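Local coordinates for protein serine protease inhibitor (Thermoanaerobacter tengcongensis, PDB 2PEF) that probably inhibits serine-type endopeptidases as a member of the serpin family, and was crystallised in its latent state, at residues Lys22-Asp27 with Ser31-Leu36; Phe121-Ala124 with Ser128-Ser131; Ile233-Tyr238 with Thr368-Lys373. One frame throughout, in Å; residues are numbered along the deposited sequence. Where two conformers were deposited one is given.

Interaction 1. Residues Lys22-Asp27 with Ser31-Leu36; sequences KNSIDD and SLISPL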
ATOM      1  N   LYS A  22       0.848   0.454 -11.289  1.00 13.64           N
ATOM      2  CA  LYS A  22       0.787  -0.023 -12.675  1.00 15.03           C
ATOM      3  C   LYS A  22       1.872  -1.050 -13.024  1.00 15.72           C
ATOM      4  O   LYS A  22       1.803  -1.703 -14.073  1.00 16.04           O
ATOM      5  CB  LYS A  22       0.789   1.152 -13.660  1.00 16.43           C
ATOM      6  CG  LYS A  22       2.141   1.824 -13.860  1.00 18.41           C
ATOM      7  CD  LYS A  22       1.984   3.195 -14.509  1.00 20.46           C
ATOM      8  CE  LYS A  22       1.538   3.097 -15.956  1.00 19.16           C
ATOM      9  NZ  LYS A  22       1.440   4.444 -16.592  1.00 21.42           N
ATOM     10  N   ASN A  23       2.864  -1.183 -12.148  1.00 15.40           N
ATOM     11  CA  ASN A  23       3.910  -2.184 -12.314  1.00 16.38           C
ATOM     12  C   ASN A  23       3.771  -3.386 -11.367  1.00 16.55           C
ATOM     13  O   ASN A  23       4.628  -4.276 -11.349  1.00 16.79           O
ATOM     14  CB  ASN A  23       5.293  -1.531 -12.194  1.00 17.28           C
ATOM     15  CG  ASN A  23       5.602  -0.606 -13.359  1.00 20.29           C
ATOM     16  OD1 ASN A  23       5.724   0.609 -13.189  1.00 24.02           O
ATOM     17  ND2 ASN A  23       5.725  -1.177 -14.558  1.00 20.56           N
ATOM     18  N   SER A  24       2.675  -3.414 -10.609  1.00 16.51           N
ATOM     19  CA  SER A  24       2.428  -4.450  -9.599  1.00 17.26           C
ATOM     20  C   SER A  24       1.179  -5.287  -9.900  1.00 18.39           C
ATOM     21  O   SER A  24       0.669  -6.002  -9.030  1.00 18.90           O
ATOM     22  CB  SER A  24       2.297  -3.807  -8.215  1.00 17.60           C
ATOM     23  OG  SER A  24       3.456  -3.068  -7.878  1.00 17.09           O
ATOM     24  N   ILE A  25       0.706  -5.204 -11.140  1.00 18.38           N
ATOM     25  CA  ILE A  25      -0.548  -5.828 -11.558  1.00 19.18           C
ATOM     26  C   ILE A  25      -0.363  -7.274 -12.014  1.00 19.86           C
ATOM     27  O   ILE A  25       0.422  -7.559 -12.929  1.00 20.86           O
ATOM     28  CB  ILE A  25      -1.233  -5.003 -12.690  1.00 19.03           C
ATOM     29  CG1 ILE A  25      -1.530  -3.575 -12.220  1.00 18.77           C
ATOM     30  CG2 ILE A  25      -2.507  -5.686 -13.200  1.00 20.80           C
ATOM     31  CD1 ILE A  25      -2.296  -3.492 -10.921  1.00 20.21           C
ATOM     32  N   ASP A  26      -1.103  -8.179 -11.381  1.00 20.01           N
ATOM     33  CA  ASP A  26      -1.123  -9.577 -11.804  1.00 20.24           C
ATOM     34  C   ASP A  26      -2.052  -9.767 -12.996  1.00 19.87           C
ATOM     35  O   ASP A  26      -3.014  -9.015 -13.187  1.00 19.46           O
ATOM     36  CB  ASP A  26      -1.533 -10.496 -10.650  1.00 20.44           C
ATOM     37  CG  ASP A  26      -1.152 -11.950 -10.893  1.00 22.77           C
ATOM     38  OD1 ASP A  26      -1.805 -12.621 -11.725  1.00 21.88           O
ATOM     39  OD2 ASP A  26      -0.200 -12.427 -10.242  1.00 25.67           O
ATOM     40  N   ASP A  27      -1.760 -10.791 -13.789  1.00 20.50           N
ATOM     41  CA  ASP A  27      -2.497 -11.080 -15.007  1.00 20.36           C
ATOM     42  C   ASP A  27      -3.846 -11.753 -14.748  1.00 20.29           C
ATOM     43  O   ASP A  27      -4.810 -11.541 -15.493  1.00 20.43           O
ATOM     44  CB  ASP A  27      -1.647 -11.971 -15.913  1.00 20.92           C
ATOM     45  CG  ASP A  27      -1.701 -11.546 -17.358  1.00 21.86           C
ATOM     46  OD1 ASP A  27      -1.846 -10.332 -17.618  1.00 23.54           O
ATOM     47  OD2 ASP A  27      -1.587 -12.423 -18.236  1.00 21.00           O
ATOM     48  N   SER A  31      -5.049  -7.911  -7.629  1.00 13.23           N
ATOM     49  CA  SER A  31      -3.913  -7.196  -7.071  1.00 12.73           C
ATOM     50  C   SER A  31      -4.363  -6.192  -6.015  1.00 12.24           C
ATOM     51  O   SER A  31      -5.496  -5.697  -6.054  1.00 12.24           O
ATOM     52  CB  SER A  31      -3.146  -6.487  -8.187  1.00 12.86           C
ATOM     53  OG  SER A  31      -2.752  -7.415  -9.182  1.00 16.78           O
ATOM     54  N   LEU A  32      -3.481  -5.909  -5.063  1.00 11.73           N
ATOM     55  CA  LEU A  32      -3.739  -4.884  -4.053  1.00 11.58           C
ATOM     56  C   LEU A  32      -2.428  -4.395  -3.485  1.00 11.77           C
ATOM     57  O   LEU A  32      -1.630  -5.187  -2.990  1.00 12.22           O
ATOM     58  CB  LEU A  32      -4.600  -5.426  -2.915  1.00 12.52           C
ATOM     59  CG  LEU A  32      -4.902  -4.461  -1.760  1.00 11.08           C
ATOM     60  CD1 LEU A  32      -5.836  -3.323  -2.186  1.00 12.62           C
ATOM     61  CD2 LEU A  32      -5.490  -5.214  -0.590  1.00 13.46           C
ATOM     62  N   ILE A  33      -2.205  -3.090  -3.559  1.00 12.93           N
ATOM     63  CA  ILE A  33      -1.032  -2.509  -2.920  1.00 13.68           C
ATOM     64  C   ILE A  33      -1.424  -1.306  -2.078  1.00 13.60           C
ATOM     65  O   ILE A  33      -2.452  -0.669  -2.326  1.00 13.09           O
ATOM     66  CB  ILE A  33       0.096  -2.134  -3.924  1.00 15.38           C
ATOM     67  CG1 ILE A  33      -0.311  -0.963  -4.819  1.00 17.94           C
ATOM     68  CG2 ILE A  33       0.542  -3.362  -4.743  1.00 16.42           C
ATOM     69  CD1 ILE A  33       0.874  -0.175  -5.346  1.00 22.54           C
ATOM     70  N   SER A  34      -0.615  -1.033  -1.060  1.00 12.77           N
ATOM     71  CA  SER A  34      -0.686   0.220  -0.327  1.00 12.36           C
ATOM     72  C   SER A  34       0.550   1.042  -0.636  1.00 13.01           C
ATOM     73  O   SER A  34       1.638   0.746  -0.125  1.00 13.63           O
ATOM     74  CB  SER A  34      -0.779  -0.016   1.178  1.00 13.44           C
ATOM     75  OG  SER A  34      -0.699   1.206   1.879  1.00 12.17           O
ATOM     76  N   PRO A  35       0.396   2.069  -1.487  1.00 14.03           N
ATOM     77  CA  PRO A  35       1.519   2.950  -1.790  1.00 14.34           C
ATOM     78  C   PRO A  35       2.055   3.625  -0.530  1.00 14.08           C
ATOM     79  O   PRO A  35       3.265   3.796  -0.402  1.00 15.61           O
ATOM     80  CB  PRO A  35       0.911   3.972  -2.751  1.00 15.06           C
ATOM     81  CG  PRO A  35      -0.263   3.280  -3.348  1.00 15.66           C
ATOM     82  CD  PRO A  35      -0.814   2.447  -2.242  1.00 13.12           C
ATOM     83  N   LEU A  36       1.162   3.981   0.393  1.00 15.02           N
ATOM     84  CA  LEU A  36       1.554   4.593   1.663  1.00 14.24           C
ATOM     85  C   LEU A  36       2.520   3.697   2.435  1.00 13.57           C
ATOM     86  O   LEU A  36       3.572   4.150   2.869  1.00 14.58           O
ATOM     87  CB  LEU A  36       0.331   4.910   2.531  1.00 14.08           C
ATOM     88  CG  LEU A  36       0.595   5.541   3.905  1.00 18.36           C
ATOM     89  CD1 LEU A  36       1.342   6.876   3.795  1.00 19.18           C
ATOM     90  CD2 LEU A  36      -0.716   5.708   4.660  1.00 16.83           C
TER
HETATM   91  O   HOH W   1      -4.652  -8.081 -11.044  1.00 16.87           O

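Interaction 2. Residues Phe121-Ala124 with Ser128-Ser131; sequences FKAA and STVS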
ATOM      1  N   PHE A 121      13.968  -2.597  17.665  1.00 15.21           N
ATOM      2  CA  PHE A 121      14.201  -3.901  18.285  1.00 15.38           C
ATOM      3  C   PHE A 121      15.637  -4.377  18.115  1.00 15.59           C
ATOM      4  O   PHE A 121      16.067  -4.687  17.004  1.00 15.48           O
ATOM      5  CB  PHE A 121      13.263  -4.957  17.689  1.00 16.16           C
ATOM      6  CG  PHE A 121      11.809  -4.728  17.979  1.00 15.04           C
ATOM      7  CD1 PHE A 121      11.021  -3.985  17.103  1.00 15.68           C
ATOM      8  CD2 PHE A 121      11.217  -5.277  19.112  1.00 15.41           C
ATOM      9  CE1 PHE A 121       9.663  -3.781  17.358  1.00 17.65           C
ATOM     10  CE2 PHE A 121       9.861  -5.076  19.378  1.00 17.96           C
ATOM     11  CZ  PHE A 121       9.085  -4.327  18.497  1.00 16.48           C
ATOM     12  N   LYS A 122      16.375  -4.439  19.222  1.00 15.78           N
ATOM     13  CA  LYS A 122      17.666  -5.115  19.229  1.00 16.26           C
ATOM     14  C   LYS A 122      17.395  -6.609  19.387  1.00 16.92           C
ATOM     15  O   LYS A 122      16.899  -7.057  20.426  1.00 18.34           O
ATOM     16  CB  LYS A 122      18.581  -4.575  20.336  1.00 17.14           C
ATOM     17  CG  LYS A 122      17.903  -4.340  21.680  1.00 20.43           C
ATOM     18  N   ALA A 123      17.710  -7.378  18.350  1.00 15.09           N
ATOM     19  CA  ALA A 123      17.249  -8.762  18.271  1.00 15.53           C
ATOM     20  C   ALA A 123      18.363  -9.790  18.075  1.00 15.54           C
ATOM     21  O   ALA A 123      19.466  -9.457  17.634  1.00 15.65           O
ATOM     22  CB  ALA A 123      16.193  -8.893  17.178  1.00 14.29           C
ATOM     23  N   ALA A 124      18.058 -11.039  18.419  1.00 15.80           N
ATOM     24  CA  ALA A 124      19.002 -12.146  18.284  1.00 15.79           C
ATOM     25  C   ALA A 124      19.067 -12.682  16.855  1.00 16.67           C
ATOM     26  O   ALA A 124      20.074 -13.272  16.451  1.00 16.43           O
ATOM     27  CB  ALA A 124      18.646 -13.262  19.254  1.00 16.05           C
ATOM     28  N   SER A 128      13.171 -17.291  17.568  1.00 15.97           N
ATOM     29  CA  SER A 128      12.332 -16.477  18.447  1.00 16.02           C
ATOM     30  C   SER A 128      12.110 -15.068  17.906  1.00 16.01           C
ATOM     31  O   SER A 128      11.075 -14.450  18.171  1.00 16.98           O
ATOM     32  CB  SER A 128      12.919 -16.424  19.855  1.00 15.91           C
ATOM     33  OG  SER A 128      12.835 -17.698  20.462  1.00 17.35           O
ATOM     34  N   THR A 129      13.079 -14.567  17.144  1.00 15.95           N
ATOM     35  CA  THR A 129      12.936 -13.281  16.467  1.00 15.42           C
ATOM     36  C   THR A 129      11.837 -13.351  15.407  1.00 15.42           C
ATOM     37  O   THR A 129      11.077 -12.396  15.236  1.00 15.34           O
ATOM     38  CB  THR A 129      14.261 -12.823  15.823  1.00 16.14           C
ATOM     39  OG1 THR A 129      15.322 -12.913  16.784  1.00 13.93           O
ATOM     40  CG2 THR A 129      14.151 -11.386  15.323  1.00 16.88           C
ATOM     41  N   VAL A 130      11.759 -14.482  14.705  1.00 15.23           N
ATOM     42  CA  VAL A 130      10.691 -14.737  13.734  1.00 14.93           C
ATOM     43  C   VAL A 130       9.325 -14.608  14.407  1.00 13.82           C
ATOM     44  O   VAL A 130       8.437 -13.933  13.892  1.00 14.34           O
ATOM     45  CB  VAL A 130      10.841 -16.138  13.067  1.00 14.48           C
ATOM     46  CG1 VAL A 130       9.636 -16.466  12.199  1.00 14.92           C
ATOM     47  CG2 VAL A 130      12.121 -16.210  12.241  1.00 15.68           C
ATOM     48  N   SER A 131       9.179 -15.241  15.570  1.00 13.34           N
ATOM     49  CA  SER A 131       7.943 -15.167  16.345  0.50 12.36           C
ATOM     50  C   SER A 131       7.619 -13.724  16.726  1.00 12.44           C
ATOM     51  O   SER A 131       6.478 -13.277  16.580  1.00 12.30           O
ATOM     52  CB  SER A 131       8.037 -16.039  17.600  0.50 12.65           C
ATOM     53  OG  SER A 131       8.233 -17.402  17.270  0.50  9.98           O
TER
HETATM   54  O   HOH W   2      15.418 -11.687  19.159  1.00 26.04           O

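Interaction 3. Residues Ile233-Tyr238 with Thr368-Lys373; sequences ISVNEY and TVLSLK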
ATOM      1  N   ILE A 233     -11.577  -1.349 -23.998  1.00 11.77           N
ATOM      2  CA  ILE A 233     -10.232  -1.339 -23.418  1.00 11.98           C
ATOM      3  C   ILE A 233     -10.090  -2.485 -22.425  1.00 12.06           C
ATOM      4  O   ILE A 233     -11.057  -2.851 -21.765  1.00 12.64           O
ATOM      5  CB  ILE A 233      -9.903   0.025 -22.740  1.00 12.17           C
ATOM      6  CG1 ILE A 233      -8.385   0.236 -22.635  1.00 12.12           C
ATOM      7  CG2 ILE A 233     -10.578   0.150 -21.369  1.00 12.89           C
ATOM      8  CD1 ILE A 233      -7.977   1.683 -22.429  1.00 13.55           C
ATOM      9  N   SER A 234      -8.888  -3.049 -22.325  1.00 11.11           N
ATOM     10  CA  SER A 234      -8.622  -4.074 -21.318  1.00 11.22           C
ATOM     11  C   SER A 234      -8.286  -3.437 -19.970  1.00 11.61           C
ATOM     12  O   SER A 234      -7.958  -2.250 -19.898  1.00 12.36           O
ATOM     13  CB  SER A 234      -7.471  -4.971 -21.769  1.00 10.45           C
ATOM     14  OG  SER A 234      -6.246  -4.271 -21.707  1.00 11.39           O
ATOM     15  N   VAL A 235      -8.373  -4.228 -18.903  1.00 11.93           N
ATOM     16  CA  VAL A 235      -7.964  -3.773 -17.571  1.00 12.89           C
ATOM     17  C   VAL A 235      -6.500  -3.321 -17.578  1.00 12.93           C
ATOM     18  O   VAL A 235      -6.176  -2.261 -17.037  1.00 14.58           O
ATOM     19  CB  VAL A 235      -8.223  -4.860 -16.493  1.00 13.82           C
ATOM     20  CG1 VAL A 235      -7.365  -4.648 -15.241  1.00 13.27           C
ATOM     21  CG2 VAL A 235      -9.693  -4.870 -16.119  1.00 15.21           C
ATOM     22  N   ASN A 236      -5.635  -4.105 -18.222  1.00 12.53           N
ATOM     23  CA  ASN A 236      -4.206  -3.809 -18.257  1.00 13.51           C
ATOM     24  C   ASN A 236      -3.860  -2.583 -19.093  1.00 13.16           C
ATOM     25  O   ASN A 236      -2.982  -1.807 -18.723  1.00 13.60           O
ATOM     26  CB  ASN A 236      -3.400  -5.026 -18.723  1.00 15.19           C
ATOM     27  CG  ASN A 236      -3.257  -6.076 -17.638  1.00 18.09           C
ATOM     28  OD1 ASN A 236      -3.572  -5.828 -16.471  1.00 25.23           O
ATOM     29  ND2 ASN A 236      -2.781  -7.255 -18.014  1.00 22.58           N
ATOM     30  N   GLU A 237      -4.559  -2.403 -20.210  1.00 11.84           N
ATOM     31  CA  GLU A 237      -4.335  -1.232 -21.046  1.00 12.37           C
ATOM     32  C   GLU A 237      -4.870   0.014 -20.356  1.00 10.91           C
ATOM     33  O   GLU A 237      -4.247   1.069 -20.412  1.00 12.01           O
ATOM     34  CB  GLU A 237      -4.953  -1.388 -22.435  1.00 12.51           C
ATOM     35  CG  GLU A 237      -4.693  -0.204 -23.377  1.00 15.40           C
ATOM     36  CD  GLU A 237      -3.217   0.171 -23.500  1.00 18.61           C
ATOM     37  OE1 GLU A 237      -2.385  -0.720 -23.777  1.00 19.47           O
ATOM     38  OE2 GLU A 237      -2.896   1.367 -23.320  1.00 25.22           O
ATOM     39  N   TYR A 238      -6.018  -0.103 -19.694  1.00 10.92           N
ATOM     40  CA  TYR A 238      -6.515   1.031 -18.919  1.00 10.81           C
ATOM     41  C   TYR A 238      -5.510   1.458 -17.846  1.00 10.57           C
ATOM     42  O   TYR A 238      -5.239   2.648 -17.673  1.00 11.54           O
ATOM     43  CB  TYR A 238      -7.890   0.747 -18.294  1.00 12.18           C
ATOM     44  CG  TYR A 238      -8.352   1.909 -17.451  1.00 13.20           C
ATOM     45  CD1 TYR A 238      -8.994   3.004 -18.027  1.00 14.85           C
ATOM     46  CD2 TYR A 238      -8.095   1.938 -16.078  1.00 12.68           C
ATOM     47  CE1 TYR A 238      -9.386   4.090 -17.248  1.00 14.71           C
ATOM     48  CE2 TYR A 238      -8.475   3.011 -15.303  1.00 13.79           C
ATOM     49  CZ  TYR A 238      -9.121   4.082 -15.889  1.00 14.15           C
ATOM     50  OH  TYR A 238      -9.494   5.143 -15.106  1.00 16.06           O
ATOM     51  N   THR A 368      -7.096  -4.271  -7.973  1.00 10.78           N
ATOM     52  CA  THR A 368      -7.932  -4.762  -9.059  1.00 11.77           C
ATOM     53  C   THR A 368      -8.757  -5.931  -8.569  1.00 11.85           C
ATOM     54  O   THR A 368      -8.283  -6.737  -7.765  1.00 12.29           O
ATOM     55  CB  THR A 368      -7.094  -5.243 -10.265  1.00 11.27           C
ATOM     56  OG1 THR A 368      -6.128  -6.207  -9.827  1.00 11.76           O
ATOM     57  CG2 THR A 368      -6.371  -4.080 -10.931  1.00 11.61           C
ATOM     58  N   VAL A 369      -9.997  -6.015  -9.040  1.00 10.05           N
ATOM     59  CA  VAL A 369     -10.802  -7.197  -8.793  1.00 10.01           C
ATOM     60  C   VAL A 369     -11.090  -7.844 -10.140  1.00  9.64           C
ATOM     61  O   VAL A 369     -11.922  -7.355 -10.910  1.00  9.07           O
ATOM     62  CB  VAL A 369     -12.112  -6.884  -8.037  1.00  9.57           C
ATOM     63  CG1 VAL A 369     -12.983  -8.145  -7.928  1.00 10.17           C
ATOM     64  CG2 VAL A 369     -11.809  -6.324  -6.655  1.00  9.94           C
ATOM     65  N   LEU A 370     -10.365  -8.922 -10.422  1.00  8.57           N
ATOM     66  CA  LEU A 370     -10.533  -9.674 -11.662  1.00  8.70           C
ATOM     67  C   LEU A 370     -11.432 -10.876 -11.411  1.00  8.87           C
ATOM     68  O   LEU A 370     -12.127 -11.346 -12.313  1.00  8.41           O
ATOM     69  CB  LEU A 370      -9.175 -10.145 -12.207  1.00  9.28           C
ATOM     70  CG  LEU A 370      -8.046  -9.124 -12.418  1.00 12.52           C
ATOM     71  CD1 LEU A 370      -6.828  -9.799 -13.033  1.00 14.89           C
ATOM     72  CD2 LEU A 370      -8.507  -7.968 -13.291  1.00 13.76           C
ATOM     73  N   SER A 371     -11.412 -11.367 -10.175  1.00  8.75           N
ATOM     74  CA  SER A 371     -12.148 -12.572  -9.809  1.00  9.93           C
ATOM     75  C   SER A 371     -12.726 -12.491  -8.404  1.00 11.39           C
ATOM     76  O   SER A 371     -12.315 -11.654  -7.598  1.00 13.20           O
ATOM     77  CB  SER A 371     -11.246 -13.804  -9.931  1.00 10.87           C
ATOM     78  OG  SER A 371     -10.960 -14.100 -11.286  1.00 16.68           O
ATOM     79  N   LEU A 372     -13.691 -13.366  -8.135  1.00 11.60           N
ATOM     80  CA  LEU A 372     -14.329 -13.471  -6.829  1.00 12.19           C
ATOM     81  C   LEU A 372     -14.319 -14.928  -6.373  1.00 13.32           C
ATOM     82  O   LEU A 372     -13.998 -15.826  -7.158  1.00 12.92           O
ATOM     83  CB  LEU A 372     -15.768 -12.943  -6.891  1.00 11.92           C
ATOM     84  CG  LEU A 372     -16.018 -11.474  -7.251  1.00 12.68           C
ATOM     85  CD1 LEU A 372     -17.506 -11.194  -7.372  1.00 13.05           C
ATOM     86  CD2 LEU A 372     -15.392 -10.532  -6.239  1.00 11.75           C
ATOM     87  N   LYS A 373     -14.665 -15.149  -5.105  1.00 13.83           N
ATOM     88  CA  LYS A 373     -14.712 -16.489  -4.503  1.00 15.53           C
ATOM     89  C   LYS A 373     -13.376 -17.229  -4.634  1.00 16.56           C
ATOM     90  O   LYS A 373     -12.325 -16.656  -4.341  1.00 17.19           O
ATOM     91  CB  LYS A 373     -15.878 -17.315  -5.070  1.00 15.89           C
ATOM     92  OXT LYS A 373     -13.295 -18.398  -5.026  1.00 16.90           O
TER

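Interaction 1. Residues Lys22-Asp27 with Ser31-Leu36
The loop that leaves helix 7-22 runs back past the start of strand 32-33, bringing the CA atoms of Ile25 and Ser31 to 5.8 Å. This is the turn of the serpin fold that joins the N-terminal helix to a short strand paired antiparallel with strand 362-372. Serine suits position 31 because its short side chain can reach from the strand's end to the loop backbone and bond to it. With OG beside its own backbone N (chi1 -56°), the hydroxyl comes up to Asp26 and accepts the N-H of that residue over 2.9 Å, in a bond that is almost perfectly straight (177°). Ser31 CB touches Ile25 CD1 at 4.1 Å: the CB of Ile25 points away from the strand, but the end of its side chain returns toward it. Replacing Ser31 by alanine would take away the hydroxyl, and the Asp26 N-H would probably lose its acceptor and the bridging water one of its partners.

Further along, Ser24 and Ile33 meet through carbon alone, CB against CG2 at 3.9 Å, on the side where Ile33 also packs on Leu20 and Phe21. Ser24 can afford this buried place because its OG is bonded to Leu20 O. The carboxylate of Asp26 turns away from Ser31, and its OD1 receives the backbone N-H groups of Lys28 and Glu29, shaping the intervening turn. The hydroxyl of Ser31 finally donates to a water at 2.7 Å from OG, and that water donates in turn to Asp26 O.

Interaction 2. Residues Phe121-Ala124 with Ser128-Ser131
Ala123 and Thr129 touch methyl to methyl, CB against CG2 at 3.7 Å, where strand 119-123 ends and the chain turns into helix 127-140. In the serpin fold this strand lies at the edge of the large central sheet A, pairing in parallel with strand 87-98, and the helix that follows is the one known as helix F, which packs across that sheet.

Thr129 carries most of the contact, and its branched side chain divides two kinds of work. Its CG2 lies anti to the backbone N and points at the strand, while OG1 sits beside that N (chi1 -50°) and is thereby turned back toward the beginning of the helix. From this third residue of the helix it reaches the backbone N-H of Asp126, just before the helix, and accepts it, with a weak further bond from Phe125 N. Threonine suits the place because one branch supplies a methyl for Ala123 and the other a polar atom that ties the connecting turn to the helix's first turn.

Alanine suits position 123 because its lone methyl, directed at the helix, can meet CG2 at contact distance. The methyl of Ala124 lies at the margin, its CB 4.2 Å from Thr129 OG1. Two residues earlier than Ala123 in the strand, the ring of Phe121 stacks on Trp96 and stands nearly perpendicular to that of Trp136, a second tie between strand and helix.

What the direct contact lacks in polar character, one water supplies: Ala124 N and Thr129 OG1 are 3.7 Å apart, and a water between them accepts the N-H at 2.8 Å from Ala124 N and lies 2.7 Å from Thr129 OG1.

Interaction 3. Residues Ile233-Tyr238 with Thr368-Lys373
Val235 and Leu370 meet through methyl groups, CG1 against CD2 at 4.0 Å, their side chains meeting at a slant rather than lying alongside one another. A second, looser touch brings the same Val235 CG1 to 4.5 Å from the CG2 of Thr368. One methyl of the valine thus faces two residues of strand 362-372, both of which direct their side chains at the helix, while Val369 between them packs on Phe266, Leu347 and Phe351. The contact lays the first turn of helix 235-241 against the serpin's sheet B, to which strand 362-372 belongs.

The torsions explain the meeting. Val235 holds CG1 anti to its backbone N (chi1 159°), which sends that branch out to the strand, and Pro350 of the adjoining strand 345-357 adds to the apolar surface around it. Thr368 divides its two branches, giving the methyl to this contact while its OG1 bonds to Ser31 N.

Behind these residues stand the groups that fix their backbones. Ser234 is the N-cap of the helix: its OG accepts Glu237 N over 2.9 Å at 157°, and its carbonyl O takes Tyr238 N at the same length, so the turn bearing Val235 is set at its start. Serine is apt here, short enough for its OG to turn back to an N-H that no preceding turn of helix can supply with a carbonyl. On the strand, Asn30 OD1 receives both Leu370 N and Ser371 N.

Because the direct contact consists of methyl groups alone, it probably depends on fit and on partial removal of apolar surface from water, and imposes little direction; the Ser234 cap and the bonds to Asn30 OD1 are likely to do more to fix the two backbones.

How the interactions relate
Following the chain from the N terminus, interaction 1 closes a short turn between helix 7-22 and strand 32-33, and interaction 2 an equally short one between strand 119-123 and helix 127-140. Interaction 3 closes a long excursion, with 129 residues between its segments, bringing helix 235-241 to the C-terminal strand. The three follow one another in series, so none nests in or crosses another. Interactions 1 and 3 adjoin in space: Ser31 O lies 2.9 Å from Thr368 N, a probable hydrogen bond at the start of the pairing of strands 32-33 and 362-372. Interaction 2 stands apart at the edge of sheet A, its centre about 40 Å from that of interaction 3, across the centre of the chain.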